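Side-chain contacts in separin (Saccharomyces cerevisiae, PDB 5U1T), which cleaves the cohesin subunit MCD1/SCC1 at the onset of anaphase as a caspase-like cysteine protease, and is held inactive by securin for most of the cell cycle: residues Ser758-Ile761 with Asp762-Ala766; Asn1088-Asn1092 with Lys1093-Glu1097. All coordinates share one frame; numbering follows the deposited sequence.

Interaction 1 (Ser758-Ile761 with Asp762-Ala766); sequences SAVI and DCRKA
D762 reaches back to S758 through a main-chain bond of the alpha-helix 756-775, its N lying 2.9 Å from S758 O. The stretch is a textbook case of the i to i+4 pattern, on a helix packed against helices 729-752 and 782-805. With chi1 at -76°, CG of D762 sits beside its own backbone N and turns back toward the preceding turn, where it lies 3.4 Å from S758 O. The carboxylate is used outside the turn: OD2 is hydrogen-bonded to S746 OG and weakly to N750 ND2, both on helix 729-752. With an alanine at this position, the S746 hydroxyl would probably lose this partner, and the polar link between the two helices would go with it. C763 follows, its N 3.2 Å from A759 O, and its side chain packs on A747 of one neighbouring helix and L799 of the other. The backbone N-H of R764 is given to V760 O, N to O 3.2 Å, with only a weak second bond to I761 O; CG of R764 comes within 4.3 Å of V760 CG1. Bends at chi2 and chi3 then carry the guanidinium away from this turn, and NE donates to the backbone of the other protein chain, probably the inhibitor securin. K765 completes the series with its N 3.0 Å from I761 O. Its extended chain passes obliquely across the isoleucine, so that CE of K765 rests 3.8 Å from CG2 of I761.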
loop_
_atom_site.group_PDB
_atom_site.type_symbol
_atom_site.label_atom_id
_atom_site.label_comp_id
_atom_site.label_asym_id
_atom_site.label_seq_id
_atom_site.Cartn_x
_atom_site.Cartn_y
_atom_site.Cartn_z
ATOM N N SER A 758 -13.486 11.076 -14.017
ATOM C CA SER A 758 -12.573 11.568 -13.008
ATOM C C SER A 758 -12.091 10.409 -12.107
ATOM O O SER A 758 -10.953 10.409 -11.661
ATOM C CB SER A 758 -13.232 12.700 -12.204
ATOM O OG SER A 758 -14.278 12.206 -11.398
ATOM N N ALA A 759 -12.924 9.397 -11.880
ATOM C CA ALA A 759 -12.446 8.211 -11.156
ATOM C C ALA A 759 -11.317 7.510 -11.916
ATOM O O ALA A 759 -10.370 7.022 -11.316
ATOM C CB ALA A 759 -13.577 7.239 -10.899
ATOM N N VAL A 760 -11.427 7.460 -13.240
ATOM C CA VAL A 760 -10.370 6.872 -14.062
ATOM C C VAL A 760 -9.099 7.695 -13.917
ATOM O O VAL A 760 -8.018 7.139 -13.769
ATOM C CB VAL A 760 -10.758 6.784 -15.560
ATOM C CG1 VAL A 760 -9.544 6.444 -16.411
ATOM C CG2 VAL A 760 -11.830 5.749 -15.762
ATOM N N ILE A 761 -9.236 9.018 -13.945
ATOM C CA ILE A 761 -8.085 9.907 -13.843
ATOM C C ILE A 761 -7.378 9.758 -12.497
ATOM O O ILE A 761 -6.153 9.644 -12.455
ATOM C CB ILE A 761 -8.487 11.362 -14.050
ATOM C CG1 ILE A 761 -9.046 11.527 -15.462
ATOM C CG2 ILE A 761 -7.297 12.283 -13.818
ATOM C CD1 ILE A 761 -9.441 12.940 -15.813
ATOM N N ASP A 762 -8.154 9.741 -11.414
ATOM C CA ASP A 762 -7.619 9.553 -10.073
ATOM C C ASP A 762 -6.753 8.308 -10.006
ATOM O O ASP A 762 -5.553 8.390 -9.719
ATOM C CB ASP A 762 -8.744 9.459 -9.048
ATOM C CG ASP A 762 -9.357 10.805 -8.739
ATOM O OD1 ASP A 762 -8.821 11.841 -9.194
ATOM O OD2 ASP A 762 -10.382 10.830 -8.024
ATOM N N CYS A 763 -7.383 7.168 -10.263
ATOM C CA CYS A 763 -6.709 5.881 -10.404
ATOM C C CYS A 763 -5.376 5.946 -11.127
ATOM O O CYS A 763 -4.426 5.277 -10.740
ATOM C CB CYS A 763 -7.609 4.907 -11.162
ATOM S SG CYS A 763 -8.376 3.706 -10.125
ATOM N N ARG A 764 -5.316 6.737 -12.190
ATOM C CA ARG A 764 -4.112 6.808 -13.007
ATOM C C ARG A 764 -3.031 7.660 -12.339
ATOM O O ARG A 764 -1.846 7.415 -12.528
ATOM C CB ARG A 764 -4.447 7.346 -14.400
ATOM C CG ARG A 764 -5.401 6.438 -15.202
ATOM C CD ARG A 764 -4.691 5.254 -15.843
ATOM N NE ARG A 764 -3.560 5.731 -16.626
ATOM C CZ ARG A 764 -2.299 5.684 -16.208
ATOM N NH1 ARG A 764 -1.332 6.170 -16.978
ATOM N NH2 ARG A 764 -2.001 5.154 -15.020
ATOM N N LYS A 765 -3.442 8.656 -11.560
ATOM C CA LYS A 765 -2.503 9.413 -10.757
ATOM C C LYS A 765 -1.886 8.503 -9.703
ATOM O O LYS A 765 -0.680 8.547 -9.455
ATOM C CB LYS A 765 -3.184 10.593 -10.084
ATOM C CG LYS A 765 -3.692 11.635 -11.015
ATOM C CD LYS A 765 -4.405 12.707 -10.225
ATOM C CE LYS A 765 -5.043 13.719 -11.148
ATOM N NZ LYS A 765 -5.873 14.684 -10.396
ATOM N N ALA A 766 -2.735 7.685 -9.085
ATOM C CA ALA A 766 -2.304 6.755 -8.064
ATOM C C ALA A 766 -1.238 5.834 -8.632
ATOM O O ALA A 766 -0.234 5.563 -7.987
ATOM C CB ALA A 766 -3.474 5.962 -7.535
#

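Interaction 2 (Asn1088-Asn1092 with Lys1093-Glu1097)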
loop_
_atom_site.group_PDB
_atom_site.type_symbol
_atom_site.label_atom_id
_atom_site.label_comp_id
_atom_site.label_asym_id
_atom_site.label_seq_id
_atom_site.Cartn_x
_atom_site.Cartn_y
_atom_site.Cartn_z
ATOM N N ASN A 1088 -11.154 8.481 -24.562
ATOM C CA ASN A 1088 -10.083 8.341 -25.529
ATOM C C ASN A 1088 -9.561 9.693 -25.989
ATOM O O ASN A 1088 -8.458 9.804 -26.465
ATOM C CB ASN A 1088 -10.568 7.539 -26.724
ATOM C CG ASN A 1088 -9.675 6.370 -27.047
ATOM O OD1 ASN A 1088 -8.571 6.542 -27.512
ATOM N ND2 ASN A 1088 -10.162 5.172 -26.817
ATOM N N ASN A 1089 -10.364 10.728 -25.844
ATOM C CA ASN A 1089 -9.930 12.072 -26.182
ATOM C C ASN A 1089 -9.463 12.833 -24.935
ATOM O O ASN A 1089 -9.241 14.047 -24.978
ATOM C CB ASN A 1089 -11.049 12.819 -26.898
ATOM C CG ASN A 1089 -11.331 12.257 -28.296
ATOM O OD1 ASN A 1089 -12.182 11.372 -28.479
ATOM N ND2 ASN A 1089 -10.626 12.781 -29.291
ATOM N N ILE A 1090 -9.299 12.099 -23.833
ATOM C CA ILE A 1090 -8.737 12.639 -22.599
ATOM C C ILE A 1090 -7.297 13.123 -22.770
ATOM O O ILE A 1090 -6.429 12.357 -23.187
ATOM C CB ILE A 1090 -8.736 11.588 -21.464
ATOM C CG1 ILE A 1090 -10.161 11.211 -21.059
ATOM C CG2 ILE A 1090 -7.957 12.106 -20.263
ATOM C CD1 ILE A 1090 -10.254 10.562 -19.673
ATOM N N ASP A 1091 -7.039 14.383 -22.434
ATOM C CA ASP A 1091 -5.680 14.906 -22.455
ATOM C C ASP A 1091 -4.804 14.162 -21.454
ATOM O O ASP A 1091 -5.139 14.066 -20.273
ATOM C CB ASP A 1091 -5.680 16.398 -22.142
ATOM C CG ASP A 1091 -4.337 17.045 -22.397
ATOM O OD1 ASP A 1091 -3.316 16.547 -21.869
ATOM O OD2 ASP A 1091 -4.301 18.058 -23.137
ATOM N N ASN A 1092 -3.666 13.652 -21.913
ATOM C CA ASN A 1092 -2.807 12.844 -21.047
ATOM C C ASN A 1092 -2.110 13.626 -19.932
ATOM O O ASN A 1092 -1.549 13.020 -19.026
ATOM C CB ASN A 1092 -1.765 12.099 -21.888
ATOM C CG ASN A 1092 -2.291 10.768 -22.408
ATOM O OD1 ASN A 1092 -2.716 10.644 -23.567
ATOM N ND2 ASN A 1092 -2.293 9.769 -21.541
ATOM N N LYS A 1093 -2.156 14.955 -19.986
ATOM C CA LYS A 1093 -1.622 15.783 -18.900
ATOM C C LYS A 1093 -2.421 15.588 -17.604
ATOM O O LYS A 1093 -1.903 15.821 -16.497
ATOM C CB LYS A 1093 -1.620 17.272 -19.282
ATOM C CG LYS A 1093 -2.842 18.063 -18.775
ATOM C CD LYS A 1093 -2.711 19.569 -19.056
ATOM C CE LYS A 1093 -3.938 20.365 -18.571
ATOM N NZ LYS A 1093 -5.236 19.892 -19.146
ATOM N N ASN A 1094 -3.678 15.162 -17.752
ATOM C CA ASN A 1094 -4.599 14.990 -16.625
ATOM C C ASN A 1094 -4.177 13.863 -15.694
ATOM O O ASN A 1094 -4.437 13.897 -14.491
ATOM C CB ASN A 1094 -6.019 14.725 -17.133
ATOM C CG ASN A 1094 -6.703 15.980 -17.662
ATOM O OD1 ASN A 1094 -7.778 16.350 -17.192
ATOM N ND2 ASN A 1094 -6.080 16.642 -18.641
ATOM N N TYR A 1095 -3.513 12.867 -16.264
ATOM C CA TYR A 1095 -3.060 11.715 -15.505
ATOM C C TYR A 1095 -1.805 12.003 -14.670
ATOM O O TYR A 1095 -1.425 11.193 -13.819
ATOM C CB TYR A 1095 -2.809 10.548 -16.459
ATOM C CG TYR A 1095 -4.043 10.147 -17.229
ATOM C CD1 TYR A 1095 -5.268 10.023 -16.594
ATOM C CD2 TYR A 1095 -3.988 9.914 -18.599
ATOM C CE1 TYR A 1095 -6.410 9.656 -17.299
ATOM C CE2 TYR A 1095 -5.125 9.549 -19.316
ATOM C CZ TYR A 1095 -6.333 9.420 -18.660
ATOM O OH TYR A 1095 -7.470 9.058 -19.360
ATOM N N ARG A 1096 -1.174 13.154 -14.891
ATOM C CA ARG A 1096 0.061 13.476 -14.174
ATOM C C ARG A 1096 0.043 14.827 -13.447
ATOM O O ARG A 1096 1.098 15.427 -13.216
ATOM C CB ARG A 1096 1.250 13.431 -15.144
ATOM C CG ARG A 1096 1.982 12.099 -15.129
ATOM C CD ARG A 1096 2.682 11.815 -16.458
ATOM N NE ARG A 1096 2.887 10.374 -16.655
ATOM C CZ ARG A 1096 3.436 9.820 -17.737
ATOM N NH1 ARG A 1096 3.566 8.496 -17.808
ATOM N NH2 ARG A 1096 3.854 10.584 -18.744
ATOM N N GLU A 1097 -1.138 15.302 -13.064
ATOM C CA GLU A 1097 -1.218 16.550 -12.306
ATOM C C GLU A 1097 -1.803 16.296 -10.909
ATOM O O GLU A 1097 -2.957 15.894 -10.769
ATOM C CB GLU A 1097 -2.020 17.595 -13.093
ATOM C CG GLU A 1097 -1.212 18.165 -14.282
ATOM C CD GLU A 1097 -2.025 19.072 -15.215
ATOM O OE1 GLU A 1097 -1.430 20.014 -15.801
ATOM O OE2 GLU A 1097 -3.250 18.839 -15.378
#
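The phenol end of Y1095 meets I1090 at about a right angle, and the isoleucine's CG2 methyl lies 3.5 Å from CZ of the tyrosine. Both branches of I1090 take part: CD1, at the end of the longer arm, and CG2 each lie against the hydroxyl oxygen, and the isoleucine also packs on I757 of helix 756-775. N1092 approaches the same ring from another direction. Its ND2 lies in the ring plane at the edge, 3.4 Å from CD2 of Y1095, with the amide turned 68° from the ring; the asparagine further packs on the backbone of the other protein chain. The intervening chain makes an Asx turn superposed on a beta turn, in the loop that follows helix 1075-1088. In the Asx turn the carboxylate of D1091 accepts the backbone N-H of K1093 at OD1 (N to OD1 2.7 Å), nearly along the C-O axis. A chi1 of -169° in D1091 points its CG away from its own N and brings OD1 to the N-H of K1093. The beta turn is closed by N1094 N to D1091 O at 3.1 Å. K1093 runs extended from CB to CE and bends at chi4 (-56°); its CG passes 3.5 Å from D1091 OD1. The ammonium group stays 4.5 Å from OD2 of D1091 at NZ, beyond a salt bridge, though the opposite charges should still attract weakly. CB of N1094 lies 3.3 Å from D1091 O, and Y1095 O accepts a bond from N768 ND2.

Overall arrangement
Interactions 1 and 2 show how a loop distant in sequence can be laid along a helix: they follow in series along the chain, yet their centres are about 10 Å apart and they touch directly. Among the helix side chains that meet the loop are R764, I761 and K765. R764 presents CB 3.6 Å from CD1 of Y1095 and forms a cation-pi interaction with that ring, while CG2 of I761 and CE of K765 each pack 3.4 Å from N1094 O. Both contacts also border the other protein chain, through V760 and R764 in one and, among others, N1092, Y1095 and R1096 in the other. Each lies away from the active-site cysteine inferred by similarity, C1497.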